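Local coordinates for protein lipase aflb (Neosartorya fumigata, PDB 6IDY) that probably hydrolyses ester bonds in acylglycerols and related lipids, as a calcium-binding lipase with an alpha/beta-hydrolase-type fold, at residues L14-V17 with S18-S22; Y136-E140 with N141-A145; F256-S260 with P261-G265; S270-P274 with W275-L279; V398-P401 with Q402-L405. One frame throughout, in Å; residues are numbered along the deposited sequence.

Interaction 1. Residues L14-V17 with S18-S22; sequences LSLV and SILSS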
# COMPACT_ATOMS: atom_id res chain seq x y z
N LEU A 14 -23.62 -4.66 -1.87
CA LEU A 14 -22.69 -5.79 -1.92
C LEU A 14 -21.78 -5.83 -0.70
O LEU A 14 -21.51 -4.78 -0.10
CB LEU A 14 -21.84 -5.74 -3.21
CG LEU A 14 -22.50 -6.16 -4.52
CD1 LEU A 14 -21.64 -5.76 -5.71
CD2 LEU A 14 -22.78 -7.66 -4.57
N SER A 15 -21.28 -7.03 -0.34
CA SER A 15 -20.42 -7.23 0.81
C SER A 15 -19.25 -8.17 0.50
O SER A 15 -19.23 -8.80 -0.56
CB SER A 15 -21.23 -7.78 1.99
OG SER A 15 -21.59 -9.13 1.79
N LEU A 16 -18.28 -8.27 1.43
CA LEU A 16 -17.13 -9.16 1.34
C LEU A 16 -17.63 -10.61 1.21
O LEU A 16 -17.13 -11.35 0.36
CB LEU A 16 -16.25 -8.98 2.59
CG LEU A 16 -14.83 -9.53 2.57
CD1 LEU A 16 -13.97 -8.79 1.60
CD2 LEU A 16 -14.19 -9.42 3.94
N VAL A 17 -18.66 -10.97 2.01
CA VAL A 17 -19.32 -12.28 2.00
C VAL A 17 -19.93 -12.59 0.62
O VAL A 17 -19.64 -13.65 0.07
CB VAL A 17 -20.35 -12.42 3.16
CG1 VAL A 17 -21.34 -13.57 2.92
CG2 VAL A 17 -19.64 -12.61 4.50
N SER A 18 -20.75 -11.66 0.06
CA SER A 18 -21.40 -11.82 -1.24
C SER A 18 -20.39 -11.95 -2.39
O SER A 18 -20.55 -12.83 -3.24
CB SER A 18 -22.40 -10.70 -1.51
OG SER A 18 -21.76 -9.49 -1.90
N ILE A 19 -19.33 -11.11 -2.40
CA ILE A 19 -18.28 -11.16 -3.43
C ILE A 19 -17.58 -12.52 -3.40
O ILE A 19 -17.47 -13.17 -4.44
CB ILE A 19 -17.28 -9.97 -3.32
CG1 ILE A 19 -17.97 -8.63 -3.61
CG2 ILE A 19 -16.07 -10.19 -4.24
CD1 ILE A 19 -17.26 -7.44 -3.02
N LEU A 20 -17.16 -12.97 -2.21
CA LEU A 20 -16.47 -14.25 -2.05
C LEU A 20 -17.37 -15.46 -2.33
O LEU A 20 -16.87 -16.45 -2.87
CB LEU A 20 -15.76 -14.34 -0.69
CG LEU A 20 -14.58 -13.37 -0.52
CD1 LEU A 20 -14.31 -13.10 0.93
CD2 LEU A 20 -13.33 -13.85 -1.24
N SER A 21 -18.67 -15.38 -2.00
CA SER A 21 -19.63 -16.48 -2.26
C SER A 21 -19.87 -16.61 -3.77
O SER A 21 -19.94 -17.73 -4.28
CB SER A 21 -20.96 -16.23 -1.55
OG SER A 21 -20.75 -16.14 -0.15
N SER A 22 -19.96 -15.46 -4.48
CA SER A 22 -20.12 -15.40 -5.93
C SER A 22 -18.88 -15.97 -6.61
O SER A 22 -19.01 -16.75 -7.55
CB SER A 22 -20.34 -13.96 -6.39
OG SER A 22 -21.51 -13.42 -5.81

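Interaction 2. Residues Y136-E140 with N141-A145; sequences YSVAE and NALRA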
# COMPACT_ATOMS: atom_id res chain seq x y z
N TYR A 136 -2.81 13.71 -19.03
CA TYR A 136 -3.72 12.89 -18.25
C TYR A 136 -4.68 12.22 -19.21
O TYR A 136 -5.17 12.86 -20.16
CB TYR A 136 -4.51 13.73 -17.24
CG TYR A 136 -3.74 14.17 -16.01
CD1 TYR A 136 -3.44 13.26 -15.00
CD2 TYR A 136 -3.42 15.50 -15.81
CE1 TYR A 136 -2.79 13.67 -13.83
CE2 TYR A 136 -2.78 15.93 -14.64
CZ TYR A 136 -2.46 15.00 -13.66
OH TYR A 136 -1.81 15.42 -12.52
N SER A 137 -4.97 10.93 -18.98
CA SER A 137 -5.94 10.21 -19.80
C SER A 137 -7.27 10.20 -19.06
O SER A 137 -8.32 10.03 -19.68
CB SER A 137 -5.46 8.79 -20.10
OG SER A 137 -5.41 7.99 -18.93
N VAL A 138 -7.22 10.41 -17.72
CA VAL A 138 -8.38 10.43 -16.82
C VAL A 138 -8.89 11.87 -16.69
O VAL A 138 -8.09 12.80 -16.60
CB VAL A 138 -8.02 9.82 -15.42
CG1 VAL A 138 -9.24 9.78 -14.50
CG2 VAL A 138 -7.43 8.43 -15.56
N ALA A 139 -10.23 12.05 -16.65
CA ALA A 139 -10.86 13.36 -16.48
C ALA A 139 -10.54 13.93 -15.08
O ALA A 139 -10.38 13.15 -14.13
CB ALA A 139 -12.37 13.24 -16.67
N GLU A 140 -10.45 15.27 -14.97
CA GLU A 140 -10.14 15.96 -13.71
C GLU A 140 -11.12 15.63 -12.58
O GLU A 140 -10.69 15.39 -11.45
CB GLU A 140 -10.02 17.48 -13.92
CG GLU A 140 -9.61 18.26 -12.68
CD GLU A 140 -9.33 19.74 -12.85
OE1 GLU A 140 -9.87 20.35 -13.79
OE2 GLU A 140 -8.55 20.28 -12.03
N ASN A 141 -12.43 15.59 -12.88
CA ASN A 141 -13.47 15.29 -11.90
C ASN A 141 -13.29 13.91 -11.27
O ASN A 141 -13.45 13.78 -10.06
CB ASN A 141 -14.89 15.49 -12.48
CG ASN A 141 -15.36 14.49 -13.52
OD1 ASN A 141 -14.57 13.80 -14.18
ND2 ASN A 141 -16.67 14.41 -13.69
N ALA A 142 -12.90 12.90 -12.07
CA ALA A 142 -12.64 11.53 -11.60
C ALA A 142 -11.36 11.48 -10.75
O ALA A 142 -11.34 10.80 -9.73
CB ALA A 142 -12.53 10.58 -12.79
N LEU A 143 -10.29 12.20 -11.16
CA LEU A 143 -9.02 12.26 -10.43
C LEU A 143 -9.22 12.91 -9.06
O LEU A 143 -8.79 12.35 -8.05
CB LEU A 143 -7.96 13.05 -11.23
CG LEU A 143 -7.41 12.41 -12.51
CD1 LEU A 143 -6.70 13.44 -13.35
CD2 LEU A 143 -6.44 11.27 -12.20
N ARG A 144 -9.90 14.08 -9.02
CA ARG A 144 -10.17 14.83 -7.79
C ARG A 144 -11.12 14.07 -6.85
O ARG A 144 -10.93 14.12 -5.63
CB ARG A 144 -10.72 16.23 -8.13
CG ARG A 144 -10.68 17.23 -6.97
CD ARG A 144 -11.62 18.40 -7.20
NE ARG A 144 -11.25 19.19 -8.38
CZ ARG A 144 -12.06 20.03 -9.00
NH1 ARG A 144 -13.30 20.21 -8.58
NH2 ARG A 144 -11.63 20.70 -10.06
N ALA A 145 -12.13 13.37 -7.40
CA ALA A 145 -13.11 12.62 -6.60
C ALA A 145 -12.51 11.40 -5.88
O ALA A 145 -13.10 10.91 -4.92
CB ALA A 145 -14.31 12.21 -7.45

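Interaction 3. Residues F256-S260 with P261-G265; sequences FIAIS and PDFHG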
# COMPACT_ATOMS: atom_id res chain seq x y z
N PHE A 256 8.94 10.95 0.47
CA PHE A 256 8.22 9.81 -0.09
C PHE A 256 8.57 8.64 0.83
O PHE A 256 9.70 8.18 0.82
CB PHE A 256 8.61 9.58 -1.58
CG PHE A 256 8.14 8.32 -2.29
CD1 PHE A 256 7.09 7.55 -1.79
CD2 PHE A 256 8.73 7.92 -3.48
CE1 PHE A 256 6.67 6.39 -2.45
CE2 PHE A 256 8.31 6.76 -4.14
CZ PHE A 256 7.29 6.00 -3.62
N ILE A 257 7.63 8.24 1.70
CA ILE A 257 7.80 7.13 2.63
C ILE A 257 7.13 5.92 2.00
O ILE A 257 5.92 5.91 1.79
CB ILE A 257 7.29 7.46 4.07
CG1 ILE A 257 8.01 8.71 4.63
CG2 ILE A 257 7.45 6.24 5.01
CD1 ILE A 257 7.14 9.60 5.55
N ALA A 258 7.92 4.92 1.62
CA ALA A 258 7.42 3.75 0.92
C ALA A 258 7.46 2.48 1.76
O ALA A 258 8.54 1.96 2.05
CB ALA A 258 8.17 3.57 -0.39
N ILE A 259 6.27 2.01 2.16
CA ILE A 259 6.09 0.80 2.97
C ILE A 259 5.95 -0.39 2.02
O ILE A 259 5.08 -0.37 1.14
CB ILE A 259 4.88 0.93 3.94
CG1 ILE A 259 4.87 2.30 4.70
CG2 ILE A 259 4.76 -0.27 4.88
CD1 ILE A 259 6.12 2.62 5.65
N SER A 260 6.82 -1.41 2.19
CA SER A 260 6.88 -2.65 1.39
C SER A 260 6.79 -2.33 -0.12
O SER A 260 5.93 -2.90 -0.80
CB SER A 260 5.76 -3.61 1.80
OG SER A 260 5.87 -3.97 3.16
N PRO A 261 7.62 -1.40 -0.66
CA PRO A 261 7.48 -1.07 -2.08
C PRO A 261 8.12 -2.10 -3.00
O PRO A 261 9.18 -2.63 -2.70
CB PRO A 261 8.17 0.28 -2.19
CG PRO A 261 9.25 0.21 -1.14
CD PRO A 261 8.72 -0.63 -0.03
N ASP A 262 7.46 -2.37 -4.13
CA ASP A 262 7.98 -3.33 -5.10
C ASP A 262 8.46 -2.58 -6.34
O ASP A 262 7.92 -2.75 -7.43
CB ASP A 262 6.94 -4.43 -5.40
CG ASP A 262 5.64 -3.97 -6.00
OD1 ASP A 262 5.14 -2.89 -5.60
OD2 ASP A 262 5.10 -4.68 -6.87
N PHE A 263 9.52 -1.76 -6.16
CA PHE A 263 10.09 -0.93 -7.24
C PHE A 263 10.66 -1.74 -8.39
O PHE A 263 10.89 -1.18 -9.47
CB PHE A 263 11.13 0.07 -6.71
CG PHE A 263 10.57 1.10 -5.76
CD1 PHE A 263 9.59 2.00 -6.18
CD2 PHE A 263 11.07 1.22 -4.47
CE1 PHE A 263 9.09 2.96 -5.30
CE2 PHE A 263 10.60 2.22 -3.61
CZ PHE A 263 9.59 3.07 -4.03
N HIS A 264 10.86 -3.06 -8.20
CA HIS A 264 11.31 -3.96 -9.25
C HIS A 264 10.28 -5.08 -9.42
O HIS A 264 10.55 -6.08 -10.07
CB HIS A 264 12.70 -4.54 -8.95
CG HIS A 264 13.49 -4.87 -10.19
ND1 HIS A 264 12.93 -5.58 -11.25
CD2 HIS A 264 14.79 -4.62 -10.48
CE1 HIS A 264 13.89 -5.70 -12.15
NE2 HIS A 264 15.02 -5.13 -11.74
N GLY A 265 9.10 -4.90 -8.84
CA GLY A 265 8.06 -5.92 -8.87
C GLY A 265 8.44 -7.13 -8.03
O GLY A 265 9.18 -7.02 -7.05

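Interaction 4. Residues S270-P274 with W275-L279; sequences SLVCP and WLAAL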
# COMPACT_ATOMS: atom_id res chain seq x y z
N SER A 270 6.45 -20.22 -10.72
CA SER A 270 5.71 -20.70 -11.89
C SER A 270 5.35 -19.52 -12.82
O SER A 270 5.44 -18.37 -12.40
CB SER A 270 4.47 -21.46 -11.46
OG SER A 270 4.82 -22.58 -10.66
N LEU A 271 4.96 -19.81 -14.07
CA LEU A 271 4.61 -18.79 -15.06
C LEU A 271 3.18 -18.29 -14.81
O LEU A 271 2.27 -18.49 -15.61
CB LEU A 271 4.82 -19.31 -16.49
CG LEU A 271 6.29 -19.56 -16.88
CD1 LEU A 271 6.38 -20.44 -18.13
CD2 LEU A 271 7.07 -18.26 -17.04
N VAL A 272 3.01 -17.66 -13.64
CA VAL A 272 1.74 -17.17 -13.12
C VAL A 272 1.92 -15.74 -12.59
O VAL A 272 3.04 -15.31 -12.35
CB VAL A 272 1.17 -18.13 -12.03
CG1 VAL A 272 0.75 -19.47 -12.62
CG2 VAL A 272 2.14 -18.31 -10.85
N CYS A 273 0.81 -15.02 -12.40
CA CYS A 273 0.90 -13.64 -11.93
C CYS A 273 1.21 -13.50 -10.44
O CYS A 273 0.75 -14.32 -9.65
CB CYS A 273 -0.38 -12.89 -12.29
SG CYS A 273 -1.84 -13.43 -11.37
N PRO A 274 1.83 -12.37 -10.02
CA PRO A 274 1.96 -12.09 -8.58
C PRO A 274 0.56 -12.03 -7.92
O PRO A 274 -0.44 -11.82 -8.62
CB PRO A 274 2.58 -10.69 -8.56
CG PRO A 274 3.32 -10.60 -9.86
CD PRO A 274 2.43 -11.29 -10.83
N TRP A 275 0.50 -12.24 -6.59
CA TRP A 275 -0.73 -12.28 -5.78
C TRP A 275 -1.58 -13.52 -6.08
O TRP A 275 -1.48 -14.50 -5.35
CB TRP A 275 -1.58 -10.99 -5.92
CG TRP A 275 -0.91 -9.74 -5.42
CD1 TRP A 275 0.07 -9.03 -6.04
CD2 TRP A 275 -1.23 -9.04 -4.21
NE1 TRP A 275 0.40 -7.93 -5.28
CE2 TRP A 275 -0.39 -7.91 -4.16
CE3 TRP A 275 -2.14 -9.26 -3.17
CZ2 TRP A 275 -0.40 -7.02 -3.07
CZ3 TRP A 275 -2.18 -8.36 -2.11
CH2 TRP A 275 -1.33 -7.24 -2.08
N LEU A 276 -2.40 -13.47 -7.15
CA LEU A 276 -3.35 -14.52 -7.54
C LEU A 276 -2.70 -15.84 -7.96
O LEU A 276 -3.31 -16.90 -7.76
CB LEU A 276 -4.31 -14.00 -8.63
CG LEU A 276 -5.54 -14.88 -8.96
CD1 LEU A 276 -6.42 -15.12 -7.74
CD2 LEU A 276 -6.35 -14.27 -10.09
N ALA A 277 -1.48 -15.81 -8.52
CA ALA A 277 -0.75 -17.01 -8.96
C ALA A 277 -1.56 -17.83 -9.98
O ALA A 277 -1.60 -19.06 -9.93
CB ALA A 277 -0.31 -17.86 -7.76
N ALA A 278 -2.19 -17.12 -10.93
CA ALA A 278 -3.01 -17.72 -11.97
C ALA A 278 -2.58 -17.24 -13.37
O ALA A 278 -1.65 -16.43 -13.48
CB ALA A 278 -4.48 -17.37 -11.72
N LEU A 279 -3.23 -17.75 -14.42
CA LEU A 279 -2.97 -17.33 -15.80
C LEU A 279 -3.80 -16.09 -16.16
O LEU A 279 -3.32 -15.25 -16.91
CB LEU A 279 -3.26 -18.48 -16.79
CG LEU A 279 -2.33 -19.71 -16.72
CD1 LEU A 279 -2.89 -20.85 -17.54
CD2 LEU A 279 -0.91 -19.38 -17.18

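Interaction 5. Residues V398-P401 with Q402-L405; sequences VLPP and QLGL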
# COMPACT_ATOMS: atom_id res chain seq x y z
N VAL A 398 7.06 -4.08 19.44
CA VAL A 398 6.40 -4.95 18.46
C VAL A 398 5.40 -4.14 17.63
O VAL A 398 5.06 -4.51 16.51
CB VAL A 398 5.76 -6.23 19.07
CG1 VAL A 398 6.83 -7.21 19.54
CG2 VAL A 398 4.79 -5.90 20.20
N LEU A 399 4.93 -3.02 18.20
CA LEU A 399 3.99 -2.10 17.59
C LEU A 399 4.41 -0.68 17.95
O LEU A 399 4.94 -0.49 19.05
CB LEU A 399 2.57 -2.32 18.15
CG LEU A 399 1.79 -3.56 17.71
CD1 LEU A 399 0.44 -3.59 18.39
CD2 LEU A 399 1.60 -3.61 16.20
N PRO A 400 4.13 0.36 17.12
CA PRO A 400 4.41 1.73 17.57
C PRO A 400 3.48 2.06 18.76
O PRO A 400 2.42 1.44 18.87
CB PRO A 400 4.05 2.58 16.35
CG PRO A 400 3.05 1.78 15.60
CD PRO A 400 3.46 0.35 15.80
N PRO A 401 3.82 3.01 19.66
CA PRO A 401 2.91 3.32 20.78
C PRO A 401 1.51 3.77 20.33
O PRO A 401 0.54 3.62 21.07
CB PRO A 401 3.62 4.44 21.55
CG PRO A 401 5.03 4.41 21.08
CD PRO A 401 5.04 3.85 19.70
N GLN A 402 1.41 4.30 19.11
CA GLN A 402 0.16 4.82 18.52
C GLN A 402 -0.83 3.73 18.09
O GLN A 402 -2.01 4.03 17.91
CB GLN A 402 0.48 5.76 17.33
CG GLN A 402 1.26 7.02 17.72
CD GLN A 402 2.76 6.79 17.83
OE1 GLN A 402 3.33 5.92 17.18
NE2 GLN A 402 3.42 7.57 18.68
N LEU A 403 -0.37 2.49 17.93
CA LEU A 403 -1.25 1.39 17.51
C LEU A 403 -1.42 0.32 18.58
O LEU A 403 -0.56 0.17 19.46
CB LEU A 403 -0.77 0.76 16.17
CG LEU A 403 -0.64 1.68 14.93
CD1 LEU A 403 -0.14 0.89 13.74
CD2 LEU A 403 -1.96 2.35 14.57
N GLY A 404 -2.51 -0.42 18.49
CA GLY A 404 -2.83 -1.51 19.41
C GLY A 404 -3.15 -2.80 18.69
O GLY A 404 -2.97 -2.90 17.47
N LEU A 405 -3.65 -3.79 19.45
CA LEU A 405 -4.05 -5.11 18.96
C LEU A 405 -5.00 -5.06 17.74
O LEU A 405 -4.71 -5.71 16.74
CB LEU A 405 -4.64 -5.94 20.11
CG LEU A 405 -5.20 -7.33 19.77
CD1 LEU A 405 -4.12 -8.27 19.24
CD2 LEU A 405 -5.91 -7.95 20.97

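Interaction 1. Residues L14-V17 with S18-S22
The flat groups here are peptide carbonyls, and that of Ser15 meets two donors from 18-22. Ile19 N lies 3.0 Å from Ser15 O, tilted 19° from the carbonyl plane. Ser18 OG donates to the same Ser15 O at 2.9 Å, with a similar tilt. This is the N-terminus of helix 16-24, and Ser15 is its N-cap. Its hydroxyl caps the first turn: Ser18 N donates to Ser15 OG at 3.2 Å in a nearly straight bond (170°). The Ser15 torsion (chi1 73°) sets OG between the backbone N and the carbonyl carbon, which turns it back toward that N-H. Just before the cap, Leu14 lays its CD2 methyl 3.4 Å from Ser18 OG.

The next turn has a second forked acceptor. Val17 O takes both N and OG of Ser21. The hydroxyl comes in from well above the carbonyl plane, so it uses no lone-pair direction there. On another side of the helix, Leu16 and Leu20 run side by side and point the same way. Around them pack Ile417 and Ala420 of helix 414-424 and Ile40 of helix 31-47. Asn103 accepts from Val17 N through its OD1, so it serves a further N-H of the first turn. The Leu16 CG to Leu20 CD1 distance is 4.0 Å.

Interaction 2. Residues Y136-E140 with N141-A145
Leu143 fits its two methyls into a hollow made by Tyr136 and Val138 of the preceding chain. The pairing of Val138 with Leu143 is a hydrophobic staple. Val138 stands just before the N-cap, Ala139, and Leu143 lies one turn into helix 140-145. The branch point of Leu143 is the bump: its CG sits 3.8 Å from Val138 CG1. That same Val138 CG1 also meets Ala142 CB at 3.8 Å, so one methyl fills the groove between two helix residues. CD2 of Leu143 presses on the Val138 branch.

The other Leu143 methyl, CD1, goes over one face of the Tyr136 ring. It is 4.0 Å from the Tyr136 centroid and 26° off the ring normal, a CH-pi contact displaced toward the CD1 side of the ring. The leucine torsion (chi1 -69°) places CG beside the backbone N, which sends both methyls back toward the loop. The rings of Tyr126 and Trp246 also meet that of Tyr136.

Two helical backbone bonds accompany this packing. Leu143 N donates to Ala139 O in the carbonyl plane, and Arg144 N donates to Glu140 O. Elsewhere on the first turn, Glu140 extends and Arg144 bends at chi3 to come near. Their planes are 74° apart and the salt bridge is long. The stronger partner of the Glu140 carboxylate is Tyr214 OH, on helix 205-223, which bonds OE2. Arg144 NH2 lies 3.7 Å from Glu140 OE2, which sits at the guanidinium edge.

Interaction 3. Residues F256-S260 with P261-G265
Phe256 and Phe263 reach toward each other from opposite directions, and their ring planes stand at 87°. Phe256 CZ comes to the rim of the Phe263 ring, close to that ring's plane, at 3.7 Å from Phe263 CZ. From the Phe256 side the approach is oblique. The centroids of the Phe256 and Phe263 rings are 5.9 Å apart. Phe256 has CG anti to its N (chi1 171°), which swings its ring forward to the chain that follows the strand.

One face of the Phe263 ring has Pro261 CB above it, offset toward the rim, 3.4 Å from the plane. The proline ring in turn meets Ala258, with Pro261 CG at 3.6 Å from Ala258 CB. Ala258 CB also touches Phe263 CZ at 3.9 Å.

These residues lie at the C-terminal end of strand 253-259, in the parallel part of a sheet of alpha/beta-hydrolase type. The chain leaves the strand through Ser260, whose backbone is in the left-handed region. A type I beta turn from Asp262 to Gly265 follows. No hydrogen bond links the two segments, so apolar packing carries the contact. The polar ends are satisfied elsewhere in the fold: Ser260 OG bonds His361 O, and Asp262 OD2 bonds Gln288 NE2. Thr239, Gln240 and Leu243 of helix 235-245 pack on Phe256, while Thr312 touches Phe263.

Interaction 4. Residues S270-P274 with W275-L279
A tight chain reversal, tied to the later chain by the Cys273-Cys281 disulfide, lies in the loop between strand 253-259 and helix 283-287. The two limbs run nearly back on themselves, with end-to-end directions 147° apart. Two backbone bonds close it. Cys273 N donates to Ala278 O at 3.0 Å, in the carbonyl plane. Ala277 N donates to Cys273 O at 2.9 Å, with a bent angle of 132° at the hydrogen. At the tip, a weak bond from Leu276 N to Pro274 O goes round Trp275. Trp275 has positive phi, close to a classic gamma turn.

Side chains fill the two sides. Val272 faces the returning limb, its CB 3.4 Å from Ala277 C. Val272 CG2 lies 4.0 Å from Ala277 CB. Cys273 has SG between its own N and carbonyl carbon (chi1 69°), and the sulfur meets Leu276 CB at 3.7 Å. Pro274 CB lies 3.9 Å from CD1 of the Trp275 indole, and the Pro274 carbonyl carbon lies at the edge of that ring.

The indole leaves the turn and meets Phe81 edge-to-face. It also touches Ala418 of helix 414-424, whose Val422 and Leu423 touch Leu276. The bond from Ala277 N to Cys273 O spans five residues, as in an alpha turn, within this disulfide-tied loop.

Interaction 5. Residues V398-P401 with Q402-L405
Pro400 and Leu403 make the main side-chain contact, with Pro400 CG 3.8 Å from Leu403 CG. The two side chains approach at a slant. Leu403 also brings its CD1 methyl beside the proline CG. Gln402 turns its OE1 back against the prolines: this atom lies 3.5 Å from Pro400 CB and 3.7 Å from Pro401 CD. A bend at chi2 (83°) folds the chain of Gln402 alongside Pro401, and both side chains point the same way. Leu399 reaches further along, its CD1 methyl 3.6 Å from Gly404 O.

The backbone places these groups. Pro400 to Leu403 is a type I beta turn, closed by Leu403 N donating to Pro400 O at 3.1 Å. The N-H points well at the oxygen (162°), but the donor stands 54° out of the carbonyl plane. Pro401 fits the second position of the turn, where its ring suits the required phi.

Beyond the turn, Gly404 is the N-cap of helix 405-412. Its N-H bonds Asp407 OD2, which fixes the chain where the helix begins. Trp371 of helix 368-379 packs on Pro400, Gln402 and Leu403. Tyr366 touches Leu399 and Leu403, and Val63 of helix 63-73 lies on Leu399.

One hydrogen bond joins the segments. The rest of the contact is largely carbon packing, and the two prolines limit the backbone freedom of the turn.

In the fold
The five contacts follow one another along the chain and none touches another. Interaction 3 lies nearest the middle, about 9 Å from the centre of the chain, at the end of a central sheet strand. It is also the one related to the metal: the Phe256 side chain is about 9 Å from the calcium ion, and the preceding residue, Asp255, is a ligand of that ion. Interaction 3 runs from strand 253-259 into the connection that holds interaction 4, with nearest atoms about 6 Å apart. Interactions 1 and 4 both pack on helix 414-424, their nearest atoms about 10 Å apart. Interactions 2 and 5 lie on opposite sides of the chain's centre, with centres about 36 Å apart.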